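Local coordinates for protein ADP/ATP-dependent NAD(P)H-hydrate dehydratase (Bacillus subtilis, PDB 3RPZ) that probably dehydrates the hydrated forms of NADH and NADPH back to the intact coenzymes, using ADP or ATP, at residues A[90-104]-A[112-124]. Sequence-based numbering, arbitrary orientation. Where two conformers were deposited one is given.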
loop_
_atom_site.group_PDB
_atom_site.type_symbol
_atom_site.label_atom_id
_atom_site.label_comp_id
_atom_site.label_asym_id
_atom_site.label_seq_id
_atom_site.Cartn_x
_atom_site.Cartn_y
_atom_site.Cartn_z
ATOM N N ALA A 90 9.032 24.613 -14.638
ATOM C CA ALA A 90 8.128 25.173 -15.616
ATOM C C ALA A 90 8.011 26.673 -15.526
ATOM O O ALA A 90 7.629 27.325 -16.479
ATOM C CB ALA A 90 6.698 24.528 -15.518
ATOM N N ALA A 91 8.358 27.236 -14.377
ATOM C CA ALA A 91 8.388 28.688 -14.254
ATOM C C ALA A 91 9.482 29.359 -15.113
ATOM O O ALA A 91 9.401 30.530 -15.433
ATOM C CB ALA A 91 8.547 29.076 -12.789
ATOM N N ASP A 92 10.469 28.592 -15.519
ATOM C CA ASP A 92 11.628 29.153 -16.242
ATOM C C ASP A 92 11.640 29.093 -17.761
ATOM O O ASP A 92 12.349 29.885 -18.422
ATOM C CB ASP A 92 12.894 28.527 -15.641
ATOM C CG ASP A 92 13.173 29.045 -14.279
ATOM O OD1 ASP A 92 12.847 30.219 -14.067
ATOM O OD2 ASP A 92 13.690 28.288 -13.420
ATOM N N ALA A 93 10.853 28.247 -18.376
ATOM C CA ALA A 93 10.942 28.124 -19.809
ATOM C C ALA A 93 9.765 27.387 -20.349
ATOM O O ALA A 93 9.163 26.592 -19.642
ATOM C CB ALA A 93 12.215 27.342 -20.169
ATOM N N GLN A 94 9.471 27.645 -21.614
ATOM C CA GLN A 94 8.545 26.827 -22.379
ATOM C C GLN A 94 8.954 25.382 -22.251
ATOM O O GLN A 94 10.150 25.058 -22.136
ATOM C CB GLN A 94 8.533 27.226 -23.871
ATOM C CG GLN A 94 8.515 28.753 -24.176
ATOM C CD GLN A 94 7.537 29.583 -23.325
ATOM O OE1 GLN A 94 6.539 29.073 -22.835
ATOM N NE2 GLN A 94 7.827 30.888 -23.178
ATOM N N LEU A 95 7.951 24.511 -22.265
ATOM C CA LEU A 95 8.170 23.083 -22.251
ATOM C C LEU A 95 8.748 22.655 -23.589
ATOM O O LEU A 95 8.217 22.996 -24.655
ATOM C CB LEU A 95 6.845 22.351 -22.036
ATOM C CG LEU A 95 6.135 22.728 -20.743
ATOM C CD1 LEU A 95 4.895 21.888 -20.576
ATOM C CD2 LEU A 95 7.018 22.572 -19.563
ATOM N N GLU A 96 9.806 21.863 -23.524
ATOM C CA GLU A 96 10.431 21.337 -24.739
ATOM C C GLU A 96 9.797 20.009 -25.145
ATOM O O GLU A 96 9.887 19.596 -26.304
ATOM C CB GLU A 96 11.949 21.203 -24.560
ATOM C CG GLU A 96 12.657 22.550 -24.321
ATOM C CD GLU A 96 12.531 23.546 -25.493
ATOM O OE1 GLU A 96 12.629 24.773 -25.246
ATOM O OE2 GLU A 96 12.339 23.110 -26.651
ATOM N N GLU A 97 9.099 19.365 -24.212
ATOM C CA GLU A 97 8.436 18.101 -24.474
ATOM C C GLU A 97 7.016 18.385 -24.966
ATOM O O GLU A 97 6.457 19.419 -24.624
ATOM C CB GLU A 97 8.432 17.278 -23.191
ATOM C CG GLU A 97 9.824 16.953 -22.697
ATOM C CD GLU A 97 10.412 15.818 -23.497
ATOM O OE1 GLU A 97 10.028 14.647 -23.218
ATOM O OE2 GLU A 97 11.230 16.099 -24.410
ATOM N N THR A 98 6.487 17.479 -25.786
ATOM C CA THR A 98 5.107 17.573 -26.306
ATOM C C THR A 98 4.226 16.717 -25.411
ATOM O O THR A 98 4.512 15.519 -25.175
ATOM C CB THR A 98 4.964 17.079 -27.765
ATOM O OG1 THR A 98 5.838 17.859 -28.582
ATOM C CG2 THR A 98 3.540 17.250 -28.318
ATOM N N TYR A 99 3.159 17.333 -24.928
ATOM C CA TYR A 99 2.174 16.620 -24.130
ATOM C C TYR A 99 0.800 16.682 -24.804
ATOM O O TYR A 99 0.455 17.671 -25.499
ATOM C CB TYR A 99 2.091 17.218 -22.711
ATOM C CG TYR A 99 3.365 17.014 -21.964
ATOM C CD1 TYR A 99 3.716 15.765 -21.478
ATOM C CD2 TYR A 99 4.270 18.050 -21.781
ATOM C CE1 TYR A 99 4.874 15.538 -20.810
ATOM C CE2 TYR A 99 5.435 17.826 -21.120
ATOM C CZ TYR A 99 5.754 16.562 -20.663
ATOM O OH TYR A 99 6.938 16.319 -19.968
ATOM N N ARG A 100 0.017 15.638 -24.610
ATOM C CA ARG A 100 -1.361 15.574 -25.084
ATOM C C ARG A 100 -2.304 16.538 -24.338
ATOM O O ARG A 100 -3.240 17.045 -24.894
ATOM C CB ARG A 100 -1.850 14.127 -25.084
ATOM C CG ARG A 100 -3.291 13.930 -25.480
ATOM C CD ARG A 100 -3.548 13.810 -26.942
ATOM N NE ARG A 100 -2.688 12.925 -27.705
ATOM C CZ ARG A 100 -2.974 11.677 -28.048
ATOM N NH1 ARG A 100 -2.123 11.017 -28.790
ATOM N NH2 ARG A 100 -4.068 11.073 -27.640
ATOM N N ALA A 101 -2.028 16.731 -23.058
ATOM C CA ALA A 101 -2.820 17.576 -22.165
ATOM C C ALA A 101 -1.964 17.840 -20.936
ATOM O O ALA A 101 -1.100 16.997 -20.592
ATOM C CB ALA A 101 -4.145 16.906 -21.767
ATOM N N ILE A 102 -2.199 18.931 -20.237
ATOM C CA ILE A 102 -1.429 19.334 -19.052
ATOM C C ILE A 102 -2.409 19.787 -17.976
ATOM O O ILE A 102 -3.346 20.542 -18.297
ATOM C CB ILE A 102 -0.456 20.482 -19.375
ATOM C CG1 ILE A 102 0.484 20.062 -20.502
ATOM C CG2 ILE A 102 0.292 20.951 -18.107
ATOM C CD1 ILE A 102 1.394 21.191 -21.018
ATOM N N ALA A 103 -2.190 19.405 -16.728
ATOM C CA ALA A 103 -2.891 19.975 -15.592
ATOM C C ALA A 103 -1.901 20.551 -14.624
ATOM O O ALA A 103 -0.852 19.967 -14.381
ATOM C CB ALA A 103 -3.746 18.921 -14.884
ATOM N N ILE A 104 -2.267 21.683 -14.021
ATOM C CA ILE A 104 -1.430 22.344 -13.022
ATOM C C ILE A 104 -2.289 22.817 -11.853
ATOM O O ILE A 104 -3.398 23.294 -12.055
ATOM C CB ILE A 104 -0.610 23.532 -13.617
ATOM C CG1 ILE A 104 0.290 24.187 -12.570
ATOM C CG2 ILE A 104 -1.433 24.503 -14.269
ATOM C CD1 ILE A 104 1.542 25.007 -13.074
ATOM N N GLU A 112 3.055 33.551 -7.237
ATOM C CA GLU A 112 3.427 34.145 -8.532
ATOM C C GLU A 112 4.302 33.177 -9.303
ATOM O O GLU A 112 4.194 33.143 -10.546
ATOM C CB GLU A 112 4.163 35.471 -8.323
ATOM C CG GLU A 112 3.304 36.551 -7.731
ATOM C CD GLU A 112 4.016 37.883 -7.573
ATOM O OE1 GLU A 112 5.013 38.140 -8.295
ATOM O OE2 GLU A 112 3.550 38.688 -6.729
ATOM N N SER A 113 5.125 32.371 -8.623
ATOM C CA SER A 113 5.917 31.391 -9.376
ATOM C C SER A 113 5.022 30.360 -10.074
ATOM O O SER A 113 5.319 29.913 -11.189
ATOM C CB SER A 113 6.919 30.678 -8.499
ATOM O OG SER A 113 7.882 31.590 -8.081
ATOM N N VAL A 114 3.965 29.923 -9.402
ATOM C CA VAL A 114 3.004 29.044 -10.063
ATOM C C VAL A 114 2.357 29.707 -11.241
ATOM O O VAL A 114 2.221 29.076 -12.320
ATOM C CB VAL A 114 2.001 28.505 -9.057
ATOM C CG1 VAL A 114 0.903 27.707 -9.727
ATOM C CG2 VAL A 114 2.747 27.581 -8.047
ATOM N N GLN A 115 2.029 31.014 -11.133
ATOM C CA GLN A 115 1.538 31.705 -12.301
ATOM C C GLN A 115 2.501 31.808 -13.458
ATOM O O GLN A 115 2.097 31.770 -14.596
ATOM C CB GLN A 115 0.995 33.082 -11.949
ATOM C CG GLN A 115 -0.248 33.054 -11.042
ATOM C CD GLN A 115 -1.358 32.364 -11.733
ATOM O OE1 GLN A 115 -1.735 32.782 -12.828
ATOM N NE2 GLN A 115 -1.912 31.296 -11.123
ATOM N N GLN A 116 3.787 31.927 -13.157
ATOM C CA GLN A 116 4.795 31.874 -14.190
ATOM C C GLN A 116 4.803 30.551 -14.900
ATOM O O GLN A 116 4.954 30.517 -16.118
ATOM C CB GLN A 116 6.155 32.201 -13.600
ATOM C CG GLN A 116 6.285 33.599 -13.163
ATOM C CD GLN A 116 6.472 34.579 -14.313
ATOM O OE1 GLN A 116 5.557 35.362 -14.676
ATOM N NE2 GLN A 116 7.694 34.581 -14.866
ATOM N N ALA A 117 4.674 29.478 -14.135
ATOM C CA ALA A 117 4.563 28.130 -14.736
ATOM C C ALA A 117 3.307 28.026 -15.636
ATOM O O ALA A 117 3.389 27.498 -16.738
ATOM C CB ALA A 117 4.578 27.033 -13.665
ATOM N N VAL A 118 2.186 28.568 -15.162
ATOM C CA VAL A 118 0.948 28.592 -15.977
ATOM C C VAL A 118 1.207 29.301 -17.307
ATOM O O VAL A 118 0.893 28.792 -18.404
ATOM C CB VAL A 118 -0.182 29.280 -15.201
ATOM C CG1 VAL A 118 -1.355 29.560 -16.163
ATOM C CG2 VAL A 118 -0.627 28.463 -13.976
ATOM N N ASP A 119 1.881 30.462 -17.242
ATOM C CA ASP A 119 2.117 31.219 -18.456
ATOM C C ASP A 119 2.963 30.412 -19.440
ATOM O O ASP A 119 2.698 30.425 -20.617
ATOM C CB ASP A 119 2.783 32.536 -18.132
ATOM C CG ASP A 119 1.859 33.547 -17.476
ATOM O OD1 ASP A 119 0.643 33.347 -17.490
ATOM O OD2 ASP A 119 2.392 34.526 -16.954
ATOM N N HIS A 120 3.974 29.697 -18.963
ATOM C CA HIS A 120 4.764 28.860 -19.845
ATOM C C HIS A 120 3.985 27.678 -20.420
ATOM O O HIS A 120 4.116 27.395 -21.600
ATOM C CB HIS A 120 6.061 28.407 -19.151
ATOM C CG HIS A 120 7.029 29.510 -18.982
ATOM N ND1 HIS A 120 7.584 30.167 -20.059
ATOM C CD2 HIS A 120 7.594 30.045 -17.877
ATOM C CE1 HIS A 120 8.420 31.094 -19.621
ATOM N NE2 HIS A 120 8.417 31.072 -18.305
ATOM N N VAL A 121 3.220 27.003 -19.602
ATOM C CA VAL A 121 2.422 25.846 -20.080
ATOM C C VAL A 121 1.407 26.274 -21.134
ATOM O O VAL A 121 1.205 25.574 -22.112
ATOM C CB VAL A 121 1.774 25.206 -18.942
ATOM C CG1 VAL A 121 0.549 24.328 -19.360
ATOM C CG2 VAL A 121 2.890 24.419 -18.119
ATOM N N LEU A 122 0.882 27.481 -21.021
ATOM C CA LEU A 122 -0.104 27.933 -22.000
ATOM C C LEU A 122 0.475 28.183 -23.397
ATOM O O LEU A 122 -0.267 28.308 -24.352
ATOM C CB LEU A 122 -0.816 29.176 -21.500
ATOM C CG LEU A 122 -1.721 29.037 -20.283
ATOM C CD1 LEU A 122 -2.254 30.294 -19.652
ATOM C CD2 LEU A 122 -2.917 28.122 -20.654
ATOM N N THR A 123 1.792 28.238 -23.543
ATOM C CA THR A 123 2.356 28.363 -24.859
ATOM C C THR A 123 2.395 27.004 -25.571
ATOM O O THR A 123 2.600 26.972 -26.774
ATOM C CB THR A 123 3.761 29.033 -24.842
ATOM O OG1 THR A 123 4.717 28.111 -24.333
ATOM C CG2 THR A 123 3.724 30.313 -24.043
ATOM N N ALA A 124 2.153 25.899 -24.853
ATOM C CA ALA A 124 2.007 24.556 -25.473
ATOM C C ALA A 124 0.732 24.521 -26.310
ATOM O O ALA A 124 -0.154 25.321 -26.109
ATOM C CB ALA A 124 1.981 23.464 -24.397
HETATM O O HOH W 1 9.543 32.874 -13.888
HETATM O O HOH W 2 5.306 25.181 -22.859
#
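The carbonyl oxygen of H120 is held by two bonds: a water donates to it at 2.8 Å and also accepts the backbone N-H of L95, while T123 N, in the turn that follows the helix, donates to it as well. A second water does the like near the other end of the loop, giving a hydrogen to A91 O and accepting one from Q116 NE2 at 2.7 Å. One water thus joins two backbones and the other a backbone carbonyl to a side-chain amide.

Between these waters lies the imidazole of H120. Its CG stands anti to the carbonyl carbon (chi1 -71°), which lays the ring under the bend of the loop: A93 N sits over the centre of one face, 3.7 Å above the plane, and A91 O lies at the edge, 3.1 Å from CD2. Although this contact buries A93 N, it has no partner in the model. The side chains of Q94 and H120 cross at about a right angle, with the Q94 amide carbon in the ring plane.

The helix belongs to a beta-alpha-beta unit, strand 101-104, helix 112-121, strand 128-130, in the parallel part of the central sheet; strand and helix axes run nearly antiparallel at 169°, 10.0 Å apart. The side chains that meet there are aliphatic. I104, its CG1 anti to the backbone N (chi1 -178°), lowers CD1 onto A117 CB at 3.7 Å and sets CG2 against V118. Farther along, I102 meets V121 tip to tip, CG2 to CG1 at 3.6 Å, and its CD1 approaches A124. A90 CB closes on A117 CB from the loop side at 3.8 Å, and L95, which also touches L34 of the neighbouring strand 32-36, reaches V121 CG2 with CD1.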